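Local coordinates for protein peptide amidase (Stenotrophomonas maltophilia, PDB 1M22) that probably hydrolyses amide bonds, as a peptide amidase of the amidase signature family, at residues G99-A102 with L103-F106; D110-L113 with V114-L117. All blocks are in the same frame, centred on the assembly; numbering follows the deposited sequence.

Overall arrangement
Contact 1 (99-106) and contact 2 (110-117) follow one another in the chain between strand 82-86 and strand 123-128, yet their centres lie about 21 Å apart. Contact 1 is a chain of turns in the loop, some 21 Å from the centre of the molecule, held by weak backbone bonds, a serine hydroxyl and a water. Contact 2, about 16 Å from that centre, spans the N-cap and first turns of helix 112-119, with regular helical bonds, an apolar side against the large mixed sheet and a tyrosine flanked by two arginines. Both are partly buried; contact 2 lies nearer the active-site lysine, Lys86, and contact 1 is away from the annotated sites.

Contact 1 of 2, residues G99-A102 with L103-F106; sequences GSLA and LQGF
Leu101 and Gln104 meet where the chain folds back on itself, and the aliphatic part of Gln104 packs against Leu101 O. Gln104 CG lies 3.2 Å from Leu101 O; CG is placed there by a first torsion that sets it between its own backbone N and carbonyl carbon (chi1 59°). Beyond CG the chain runs extended, and Gln104 OE1 comes to 3.6 Å from Leu101 CD2, so the amide oxygen skirts a methyl branch while the two side chains cross obliquely. The same Leu101 O accepts a weak bond from Gln104 N at 3.4 Å, nearly straight at 166°. One residue earlier, Leu103 N gives a similarly weak bond to Ser100 O. An ST turn starts this winding: Ser100 OG accepts from Ala102 N at 3.0 Å, two residues on. A type I beta turn from Leu103 to Phe106 then continues it, closed by Phe106 N to Leu103 O at 3.1 Å, all within the loop that leads from strand 82-86 to helix 112-119. The packed side belongs to Ser100 and Leu103, both buried against Trp133 of helix 132-135; Leu103 also reaches Pro344. Leu101 and Ala102 are partly covered by Phe354 of helix 348-357, and Glu362 OE2 accepts a bond from Leu101 N. Solvent lies on the other side, at Gln104 and Gly105, where a water bridges the turns: it donates to Ala102 O at 3.1 Å and accepts from Gly105 N at 2.8 Å.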
ATOM      1  N   GLY A  99      15.049  -3.238  -1.010  1.00  8.24           N
ATOM      2  CA  GLY A  99      15.698  -3.237   0.293  1.00  8.29           C
ATOM      3  C   GLY A  99      16.953  -4.094   0.392  1.00  9.17           C
ATOM      4  O   GLY A  99      17.629  -4.096   1.425  1.00  9.15           O
ATOM      5  N   SER A 100      17.276  -4.808  -0.682  1.00  8.27           N
ATOM      6  CA  SER A 100      18.438  -5.696  -0.706  1.00  9.57           C
ATOM      7  C   SER A 100      19.742  -5.041  -1.150  1.00 10.86           C
ATOM      8  O   SER A 100      19.754  -4.165  -2.012  1.00 11.68           O
ATOM      9  CB  SER A 100      18.143  -6.890  -1.616  1.00 10.45           C
ATOM     10  OG  SER A 100      19.286  -7.717  -1.772  1.00 11.31           O
ATOM     11  N   LEU A 101      20.847  -5.482  -0.557  1.00 10.06           N
ATOM     12  CA  LEU A 101      22.153  -4.953  -0.924  1.00 11.96           C
ATOM     13  C   LEU A 101      22.547  -5.447  -2.318  1.00 13.51           C
ATOM     14  O   LEU A 101      23.405  -4.860  -2.974  1.00 16.87           O
ATOM     15  CB  LEU A 101      23.205  -5.384   0.101  1.00 12.64           C
ATOM     16  CG  LEU A 101      23.073  -4.739   1.483  1.00 13.98           C
ATOM     17  CD1 LEU A 101      24.091  -5.346   2.434  1.00 15.10           C
ATOM     18  CD2 LEU A 101      23.281  -3.236   1.367  1.00 14.31           C
ATOM     19  N   ALA A 102      21.904  -6.520  -2.772  1.00 12.27           N
ATOM     20  CA  ALA A 102      22.197  -7.087  -4.085  1.00 14.17           C
ATOM     21  C   ALA A 102      21.829  -6.150  -5.237  1.00 14.69           C
ATOM     22  O   ALA A 102      22.419  -6.224  -6.317  1.00 17.98           O
ATOM     23  CB  ALA A 102      21.471  -8.417  -4.246  1.00 15.49           C
ATOM     24  N   LEU A 103      20.864  -5.262  -5.009  1.00 14.13           N
ATOM     25  CA  LEU A 103      20.429  -4.336  -6.053  1.00 13.87           C
ATOM     26  C   LEU A 103      20.687  -2.865  -5.726  1.00 15.24           C
ATOM     27  O   LEU A 103      20.032  -1.979  -6.277  1.00 14.78           O
ATOM     28  CB  LEU A 103      18.937  -4.533  -6.333  1.00 13.92           C
ATOM     29  CG  LEU A 103      18.487  -5.920  -6.798  1.00 13.32           C
ATOM     30  CD1 LEU A 103      16.974  -5.938  -6.920  1.00 13.19           C
ATOM     31  CD2 LEU A 103      19.138  -6.263  -8.126  1.00 13.90           C
ATOM     32  N   GLN A 104      21.645  -2.603  -4.843  1.00 15.49           N
ATOM     33  CA  GLN A 104      21.964  -1.233  -4.451  1.00 17.40           C
ATOM     34  C   GLN A 104      22.436  -0.347  -5.605  1.00 16.95           C
ATOM     35  O   GLN A 104      22.331   0.876  -5.531  1.00 19.38           O
ATOM     36  CB  GLN A 104      23.025  -1.234  -3.348  1.00 20.34           C
ATOM     37  CG  GLN A 104      24.329  -1.906  -3.743  1.00 25.31           C
ATOM     38  CD  GLN A 104      25.394  -1.777  -2.674  1.00 29.12           C
ATOM     39  OE1 GLN A 104      25.194  -2.183  -1.529  1.00 31.39           O
ATOM     40  NE2 GLN A 104      26.537  -1.213  -3.044  1.00 31.19           N
ATOM     41  N   GLY A 105      22.957  -0.961  -6.664  1.00 17.03           N
ATOM     42  CA  GLY A 105      23.433  -0.191  -7.801  1.00 16.25           C
ATOM     43  C   GLY A 105      22.616  -0.416  -9.061  1.00 16.48           C
ATOM     44  O   GLY A 105      23.030  -0.058 -10.165  1.00 18.33           O
ATOM     45  N   PHE A 106      21.444  -1.013  -8.885  1.00 14.41           N
ATOM     46  CA  PHE A 106      20.534  -1.319  -9.982  1.00 11.69           C
ATOM     47  C   PHE A 106      19.537  -0.164 -10.130  1.00 10.72           C
ATOM     48  O   PHE A 106      18.711   0.068  -9.247  1.00 11.90           O
ATOM     49  CB  PHE A 106      19.828  -2.638  -9.661  1.00 11.07           C
ATOM     50  CG  PHE A 106      18.733  -3.006 -10.615  1.00 11.53           C
ATOM     51  CD1 PHE A 106      18.983  -3.148 -11.976  1.00 13.35           C
ATOM     52  CD2 PHE A 106      17.452  -3.252 -10.139  1.00 11.59           C
ATOM     53  CE1 PHE A 106      17.964  -3.534 -12.847  1.00 12.17           C
ATOM     54  CE2 PHE A 106      16.433  -3.636 -10.997  1.00 12.22           C
ATOM     55  CZ  PHE A 106      16.688  -3.779 -12.353  1.00 12.28           C
TER
HETATM   56  O   HOH W   1      23.509  -3.619  -7.504  1.00 21.95           O

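Contact 2 of 2, residues D110-L113 with V114-L117; sequences DAYL and VRRL
Tyr112 lies between two arginines that use its ring differently. At the ring edge, in plane, stands Arg115 NH2, 3.1 Å from Tyr112 CD1, with the guanidinium turned 78° to the ring. One face of that guanidinium rests over Tyr112 CA, and at its edge, in plane, is Asp110 O, to which Arg115 NH1 gives a weak bond of 2.9 Å, bent to 124°. A bend at chi3 folds the arginine back toward the start of the helix. Arg116 comes to the ring obliquely, its CD 3.3 Å from Tyr112 CE2; CG adds an off-centre CH-pi contact, 4.3 Å from the ring centroid. Its guanidinium plane is only 25° from that of the ring, and NH1 reaches Tyr112 OH in a long, weak bond. Arg116 NE donates to Ala240 O, beyond this helix.

Away from the tyrosine, Asp110 crosses Val114 at about a right angle, its CG 3.7 Å from Val114 CG1. The carboxylate is engaged beyond this contact, OD1 by Ala92 N and OD2 by a salt bridge to Arg118. Leu113 CD1 packs on Val114 CG2 and on Leu117 CD1; Val114 and Leu117 in turn meet Leu85 of strand 82-86. In the backbone Arg115 N, Arg116 N and Leu117 N bond to Ala111 O, Tyr112 O and Leu113 O, each at 3.0 Å, and Ala111 O also takes a weak bond from Val114 N. With Ala111 as N-cap, this is the amino-terminal end of the helix in the beta-alpha-beta unit of strand 82-86, helix 112-119 and strand 123-128, packed by its apolar side on the central sheet of the amidase fold.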
ATOM      1  N   ASP A 110      11.726   4.068 -15.350  1.00 11.18           N
ATOM      2  CA  ASP A 110      10.413   4.218 -14.718  1.00  9.53           C
ATOM      3  C   ASP A 110       9.378   3.132 -14.987  1.00  8.46           C
ATOM      4  O   ASP A 110       9.177   2.717 -16.128  1.00 10.43           O
ATOM      5  CB  ASP A 110       9.768   5.543 -15.136  1.00 10.45           C
ATOM      6  CG  ASP A 110      10.462   6.755 -14.552  1.00 13.19           C
ATOM      7  OD1 ASP A 110      11.456   6.588 -13.821  1.00 14.88           O
ATOM      8  OD2 ASP A 110      10.000   7.883 -14.828  1.00 13.56           O
ATOM      9  N   ALA A 111       8.705   2.702 -13.923  1.00  7.22           N
ATOM     10  CA  ALA A 111       7.628   1.725 -14.027  1.00  7.00           C
ATOM     11  C   ALA A 111       6.468   2.462 -14.700  1.00  7.25           C
ATOM     12  O   ALA A 111       6.408   3.694 -14.676  1.00  7.90           O
ATOM     13  CB  ALA A 111       7.208   1.263 -12.642  1.00  8.69           C
ATOM     14  N   TYR A 112       5.539   1.720 -15.287  1.00  7.75           N
ATOM     15  CA  TYR A 112       4.405   2.343 -15.955  1.00  7.94           C
ATOM     16  C   TYR A 112       3.668   3.349 -15.070  1.00  6.93           C
ATOM     17  O   TYR A 112       3.411   4.477 -15.491  1.00  7.51           O
ATOM     18  CB  TYR A 112       3.416   1.279 -16.441  1.00  9.18           C
ATOM     19  CG  TYR A 112       2.288   1.857 -17.266  1.00 11.90           C
ATOM     20  CD1 TYR A 112       2.501   2.256 -18.584  1.00 14.35           C
ATOM     21  CD2 TYR A 112       1.019   2.049 -16.718  1.00 11.65           C
ATOM     22  CE1 TYR A 112       1.483   2.835 -19.335  1.00 16.21           C
ATOM     23  CE2 TYR A 112      -0.008   2.629 -17.462  1.00 12.66           C
ATOM     24  CZ  TYR A 112       0.237   3.020 -18.767  1.00 17.03           C
ATOM     25  OH  TYR A 112      -0.759   3.611 -19.507  1.00 21.80           O
ATOM     26  N   LEU A 113       3.332   2.961 -13.844  1.00  6.84           N
ATOM     27  CA  LEU A 113       2.599   3.876 -12.976  1.00  6.64           C
ATOM     28  C   LEU A 113       3.408   5.120 -12.622  1.00  6.28           C
ATOM     29  O   LEU A 113       2.836   6.175 -12.345  1.00  7.31           O
ATOM     30  CB  LEU A 113       2.120   3.156 -11.711  1.00  6.81           C
ATOM     31  CG  LEU A 113       3.115   2.724 -10.638  1.00  6.91           C
ATOM     32  CD1 LEU A 113       3.423   3.894  -9.707  1.00  7.97           C
ATOM     33  CD2 LEU A 113       2.501   1.591  -9.839  1.00  8.50           C
ATOM     34  N   VAL A 114       4.733   5.005 -12.636  1.00  6.97           N
ATOM     35  CA  VAL A 114       5.579   6.153 -12.335  1.00  7.12           C
ATOM     36  C   VAL A 114       5.553   7.105 -13.530  1.00  8.64           C
ATOM     37  O   VAL A 114       5.544   8.325 -13.362  1.00  8.93           O
ATOM     38  CB  VAL A 114       7.025   5.717 -12.017  1.00  7.38           C
ATOM     39  CG1 VAL A 114       7.926   6.935 -11.868  1.00  8.99           C
ATOM     40  CG2 VAL A 114       7.036   4.904 -10.731  1.00  7.50           C
ATOM     41  N   ARG A 115       5.530   6.548 -14.739  1.00  7.81           N
ATOM     42  CA  ARG A 115       5.457   7.378 -15.933  1.00  9.12           C
ATOM     43  C   ARG A 115       4.130   8.138 -15.886  1.00  8.94           C
ATOM     44  O   ARG A 115       4.068   9.319 -16.221  1.00  9.12           O
ATOM     45  CB  ARG A 115       5.535   6.520 -17.201  1.00 11.04           C
ATOM     46  CG  ARG A 115       6.857   5.775 -17.352  1.00 12.97           C
ATOM     47  CD  ARG A 115       7.154   5.413 -18.803  1.00 16.88           C
ATOM     48  NE  ARG A 115       6.241   4.415 -19.356  1.00 20.63           N
ATOM     49  CZ  ARG A 115       6.278   3.119 -19.063  1.00 22.67           C
ATOM     50  NH1 ARG A 115       7.185   2.650 -18.216  1.00 23.40           N
ATOM     51  NH2 ARG A 115       5.414   2.285 -19.627  1.00 24.69           N
ATOM     52  N   ARG A 116       3.069   7.465 -15.449  1.00  7.68           N
ATOM     53  CA  ARG A 116       1.773   8.125 -15.356  1.00  8.48           C
ATOM     54  C   ARG A 116       1.793   9.243 -14.314  1.00  7.94           C
ATOM     55  O   ARG A 116       1.246  10.320 -14.545  1.00  9.40           O
ATOM     56  CB  ARG A 116       0.667   7.126 -15.007  1.00 10.70           C
ATOM     57  CG  ARG A 116       0.331   6.139 -16.116  1.00 13.47           C
ATOM     58  CD  ARG A 116      -0.943   5.374 -15.786  1.00 17.71           C
ATOM     59  NE  ARG A 116      -2.127   6.229 -15.824  1.00 21.50           N
ATOM     60  CZ  ARG A 116      -2.691   6.679 -16.942  1.00 25.25           C
ATOM     61  NH1 ARG A 116      -2.181   6.357 -18.122  1.00 26.58           N
ATOM     62  NH2 ARG A 116      -3.768   7.452 -16.880  1.00 26.51           N
ATOM     63  N   LEU A 117       2.424   8.998 -13.169  1.00  7.27           N
ATOM     64  CA  LEU A 117       2.492  10.015 -12.122  1.00  7.50           C
ATOM     65  C   LEU A 117       3.296  11.226 -12.581  1.00  7.94           C
ATOM     66  O   LEU A 117       2.907  12.365 -12.333  1.00  8.33           O
ATOM     67  CB  LEU A 117       3.111   9.431 -10.850  1.00  6.81           C
ATOM     68  CG  LEU A 117       2.198   8.499 -10.052  1.00  6.94           C
ATOM     69  CD1 LEU A 117       3.010   7.783  -8.992  1.00  8.43           C
ATOM     70  CD2 LEU A 117       1.064   9.296  -9.425  1.00  7.64           C
TER